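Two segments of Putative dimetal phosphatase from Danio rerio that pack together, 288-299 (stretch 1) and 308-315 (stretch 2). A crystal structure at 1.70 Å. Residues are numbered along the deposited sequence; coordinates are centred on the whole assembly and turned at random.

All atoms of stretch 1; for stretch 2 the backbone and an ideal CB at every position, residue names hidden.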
# COMPACT_ATOMS: atom_id res chain seq x y z
N GLU A 288 -9.61 -0.05 11.13
CA GLU A 288 -9.56 -0.00 12.61
C GLU A 288 -9.99 1.36 13.16
O GLU A 288 -9.78 1.64 14.34
CB GLU A 288 -8.18 -0.42 13.11
CG GLU A 288 -8.00 -1.94 12.93
CD GLU A 288 -6.64 -2.46 13.32
OE1 GLU A 288 -5.85 -1.72 13.93
OE2 GLU A 288 -6.38 -3.65 13.01
N THR A 289 -10.60 2.16 12.29
CA THR A 289 -11.11 3.50 12.65
C THR A 289 -12.63 3.44 12.99
O THR A 289 -13.42 3.05 12.13
CB THR A 289 -10.89 4.48 11.53
OG1 THR A 289 -9.50 4.43 11.14
CG2 THR A 289 -11.27 5.90 11.98
N PRO A 290 -13.03 3.82 14.22
CA PRO A 290 -14.47 3.79 14.54
C PRO A 290 -15.24 4.91 13.86
O PRO A 290 -14.63 5.86 13.37
CB PRO A 290 -14.50 3.96 16.07
CG PRO A 290 -13.26 4.72 16.38
CD PRO A 290 -12.22 4.24 15.39
N PRO A 291 -16.58 4.79 13.80
CA PRO A 291 -17.39 5.78 13.10
C PRO A 291 -17.27 7.20 13.63
O PRO A 291 -17.60 8.13 12.92
CB PRO A 291 -18.83 5.27 13.34
CG PRO A 291 -18.67 3.83 13.49
CD PRO A 291 -17.40 3.68 14.31
N HIS A 292 -16.85 7.36 14.88
CA HIS A 292 -16.67 8.71 15.43
C HIS A 292 -15.32 9.34 15.04
O HIS A 292 -15.01 10.47 15.44
CB HIS A 292 -16.85 8.72 16.94
CG HIS A 292 -15.93 7.80 17.67
ND1 HIS A 292 -16.32 6.53 18.07
CD2 HIS A 292 -14.66 7.95 18.10
CE1 HIS A 292 -15.32 5.95 18.71
NE2 HIS A 292 -14.30 6.79 18.74
N SER A 293 -14.53 8.60 14.26
CA SER A 293 -13.20 9.05 13.88
C SER A 293 -13.08 9.08 12.34
O SER A 293 -14.10 9.10 11.63
CB SER A 293 -12.16 8.14 14.58
OG SER A 293 -10.83 8.53 14.26
N HIS A 294 -11.86 9.10 11.81
CA HIS A 294 -11.66 9.03 10.36
C HIS A 294 -10.23 8.63 10.10
O HIS A 294 -9.43 8.60 11.03
CB HIS A 294 -11.90 10.39 9.68
CG HIS A 294 -12.67 10.30 8.39
ND1 HIS A 294 -12.48 9.30 7.47
CD2 HIS A 294 -13.63 11.11 7.88
CE1 HIS A 294 -13.30 9.49 6.45
NE2 HIS A 294 -14.00 10.58 6.67
N ALA A 295 -9.93 8.30 8.85
CA ALA A 295 -8.54 8.07 8.41
C ALA A 295 -8.41 8.17 6.91
O ALA A 295 -8.62 7.19 6.19
CB ALA A 295 -8.04 6.68 8.88
N PHE A 296 -8.09 9.36 6.43
CA PHE A 296 -7.72 9.52 5.04
C PHE A 296 -6.98 10.84 4.93
O PHE A 296 -6.83 11.57 5.91
CB PHE A 296 -8.94 9.47 4.09
CG PHE A 296 -9.76 10.74 4.06
CD1 PHE A 296 -9.64 11.65 3.00
CD2 PHE A 296 -10.67 11.02 5.07
CE1 PHE A 296 -10.40 12.84 2.96
CE2 PHE A 296 -11.46 12.20 5.04
CZ PHE A 296 -11.31 13.11 3.99
N ALA A 297 -6.47 11.12 3.74
CA ALA A 297 -5.77 12.39 3.55
C ALA A 297 -5.95 12.92 2.13
O ALA A 297 -6.41 12.19 1.23
CB ALA A 297 -4.28 12.19 3.87
N THR A 298 -5.52 14.15 1.94
CA THR A 298 -5.33 14.73 0.62
C THR A 298 -3.93 15.31 0.59
O THR A 298 -3.52 16.01 1.53
CB THR A 298 -6.35 15.84 0.34
OG1 THR A 298 -7.68 15.32 0.55
CG2 THR A 298 -6.22 16.35 -1.10
N ALA A 299 -3.20 15.03 -0.48
CA ALA A 299 -1.84 15.53 -0.60
C ALA A 299 -1.78 16.58 -1.69
O ALA A 299 -2.41 16.45 -2.74
CB ALA A 299 -0.87 14.39 -0.91
N UNK A 308 0.45 17.28 3.29
CA UNK A 308 -0.56 16.25 3.38
C UNK A 308 -1.52 16.68 4.47
O UNK A 308 -1.09 16.93 5.61
CB UNK A 308 0.05 14.87 3.66
N UNK A 309 -2.80 16.80 4.12
CA UNK A 309 -3.85 17.18 5.07
C UNK A 309 -4.61 15.93 5.48
O UNK A 309 -5.31 15.32 4.66
CB UNK A 309 -4.80 18.22 4.47
N UNK A 310 -4.41 15.52 6.73
CA UNK A 310 -5.01 14.29 7.23
C UNK A 310 -6.26 14.60 8.01
O UNK A 310 -6.44 15.73 8.49
CB UNK A 310 -4.02 13.51 8.10
N UNK A 311 -7.14 13.59 8.11
CA UNK A 311 -8.35 13.67 8.91
C UNK A 311 -8.35 12.58 9.96
O UNK A 311 -7.89 11.47 9.70
CB UNK A 311 -9.60 13.56 8.03
N UNK A 312 -8.90 12.92 11.12
CA UNK A 312 -9.12 11.95 12.18
C UNK A 312 -7.81 11.42 12.72
O UNK A 312 -7.05 12.17 13.33
CB UNK A 312 -9.99 10.79 11.68
N UNK A 313 -7.56 10.14 12.48
CA UNK A 313 -6.35 9.47 12.98
C UNK A 313 -5.08 9.85 12.21
O UNK A 313 -3.97 9.58 12.69
CB UNK A 313 -6.54 7.95 12.92
N UNK A 314 -5.25 10.43 11.01
CA UNK A 314 -4.08 10.80 10.18
C UNK A 314 -3.67 12.25 10.45
O UNK A 314 -4.46 13.19 10.22
CB UNK A 314 -4.39 10.61 8.69
N UNK A 315 -2.46 12.46 10.96
CA UNK A 315 -1.99 13.83 11.23
C UNK A 315 -1.44 14.47 9.96
O UNK A 315 -0.93 13.77 9.08
CB UNK A 315 -0.92 13.83 12.32

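Stretch 2 runs antiparallel to the strand that ends stretch 1, so its positions are read most easily from the backbone pairing. Position 308 lies opposite Ala299 in a non-hydrogen-bonded pair, and its ideal CB points to the face of the sheet that carries the methyl groups of Ala297 and Ala299, 4.7 Å from Ala299 CB. Small neighbours and no polar side chain there favour an apolar residue, and a long or branched one would be accommodated. The residue is Met308, as selenomethionine; its CG packs 3.6 Å from Ala297 CB, while the end of the chain leads away from stretch 1.

Position 309 pairs with Thr298 through two backbone hydrogen bonds, 309 N to Thr298 O at 2.8 Å and Thr298 N to 309 O at 3.0 Å. Its CB lies on the face of Thr298 and Phe296, with only Thr298 O close by at 3.9 Å, so stretch 1 demands little and many side chains would do. Lys309 is found, its end directed away from stretch 1.

At 310 the CA comes within 4.2 Å of Ala297 CA. An ideal CB would stand 4.4 Å from Ala297 CB, which is tolerable, but only 2.2 Å from the carbonyl oxygen of position 314. The backbone of stretch 2 itself therefore calls for glycine, and Gly310 is present; its CA makes a CA-H...O contact with Phe296 O at 3.5 Å.

Position 311 donates its N to Phe296 O at 3.0 Å, and its CB lies 3.8 Å from Phe296 CE2, on the face shared with Thr298. Stretch 1 offers a ring face and, farther along, the hydroxyl of Thr298. A long chain with an aliphatic stem and a donor at its tip would use both; an apolar side chain would serve the ring alone. Arg311 does the former: its CD sits over the face of Phe296, 4.0 Å from the ring centroid, and NH1 donates to Thr298 OG1 at 3.0 Å. The Phe296 ring in turn covers one face of the guanidinium, with CZ 3.2 Å from Arg311 NE.

Position 312 has a phi of 66° and a psi of -113° in a type II' turn, and an ideal CB would clash with His294 O at 2.4 Å. Both point to glycine, and Gly312 is the residue.

Position 313 donates its N to His294 O at 2.8 Å, almost linearly. Its CB points sideways, and Ser293, Thr289 and Glu288 offer oxygens beyond it, suiting a long polar or basic chain. Arg313 extends along them: CG passes 3.3 Å from Ser293 OG, NH1 reaches 3.0 Å from Thr289 OG1, and Glu288 O lies over one face of the guanidinium.

The CB at 314 points toward stretch 1, near Ala295 and Ala297, which suits a compact apolar group. Val314 places CG2 4.1 Å from Ala295 CB and CG1 4.3 Å from Ala297 CB.

Position 315 is out of reach of stretch 1, which sets no preference; it is Glu315.

Stretch 2 308-315: MKGRGRVE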
# COMPACT_ATOMS: atom_id res chain seq x y z
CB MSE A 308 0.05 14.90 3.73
CG MSE A 308 -1.00 13.77 3.80
SE MSE A 308 -0.26 12.01 4.16
CE MSE A 308 0.04 12.21 6.07
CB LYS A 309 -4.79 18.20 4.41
CG LYS A 309 -4.13 19.52 3.96
CD LYS A 309 -3.55 20.33 5.11
CE LYS A 309 -4.65 20.93 5.97
NZ LYS A 309 -4.12 21.78 7.07
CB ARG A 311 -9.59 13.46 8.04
CG ARG A 311 -10.02 14.66 7.23
CD ARG A 311 -9.06 15.04 6.10
NE ARG A 311 -9.81 15.74 5.06
CZ ARG A 311 -9.37 15.96 3.83
NH1 ARG A 311 -8.15 15.58 3.47
NH2 ARG A 311 -10.17 16.56 2.96
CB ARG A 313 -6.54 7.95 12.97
CG ARG A 313 -7.71 7.51 13.85
CD ARG A 313 -7.90 6.01 13.81
NE ARG A 313 -6.66 5.30 14.11
CZ ARG A 313 -6.18 4.27 13.43
NH1 ARG A 313 -6.82 3.76 12.37
NH2 ARG A 313 -5.04 3.73 13.82
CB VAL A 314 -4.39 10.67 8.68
CG1 VAL A 314 -3.13 11.05 7.86
CG2 VAL A 314 -4.87 9.26 8.34
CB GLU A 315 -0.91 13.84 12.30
CG GLU A 315 -1.43 13.73 13.75
CD GLU A 315 -2.13 15.00 14.25
OE1 GLU A 315 -1.45 16.04 14.49
OE2 GLU A 315 -3.37 14.91 14.44
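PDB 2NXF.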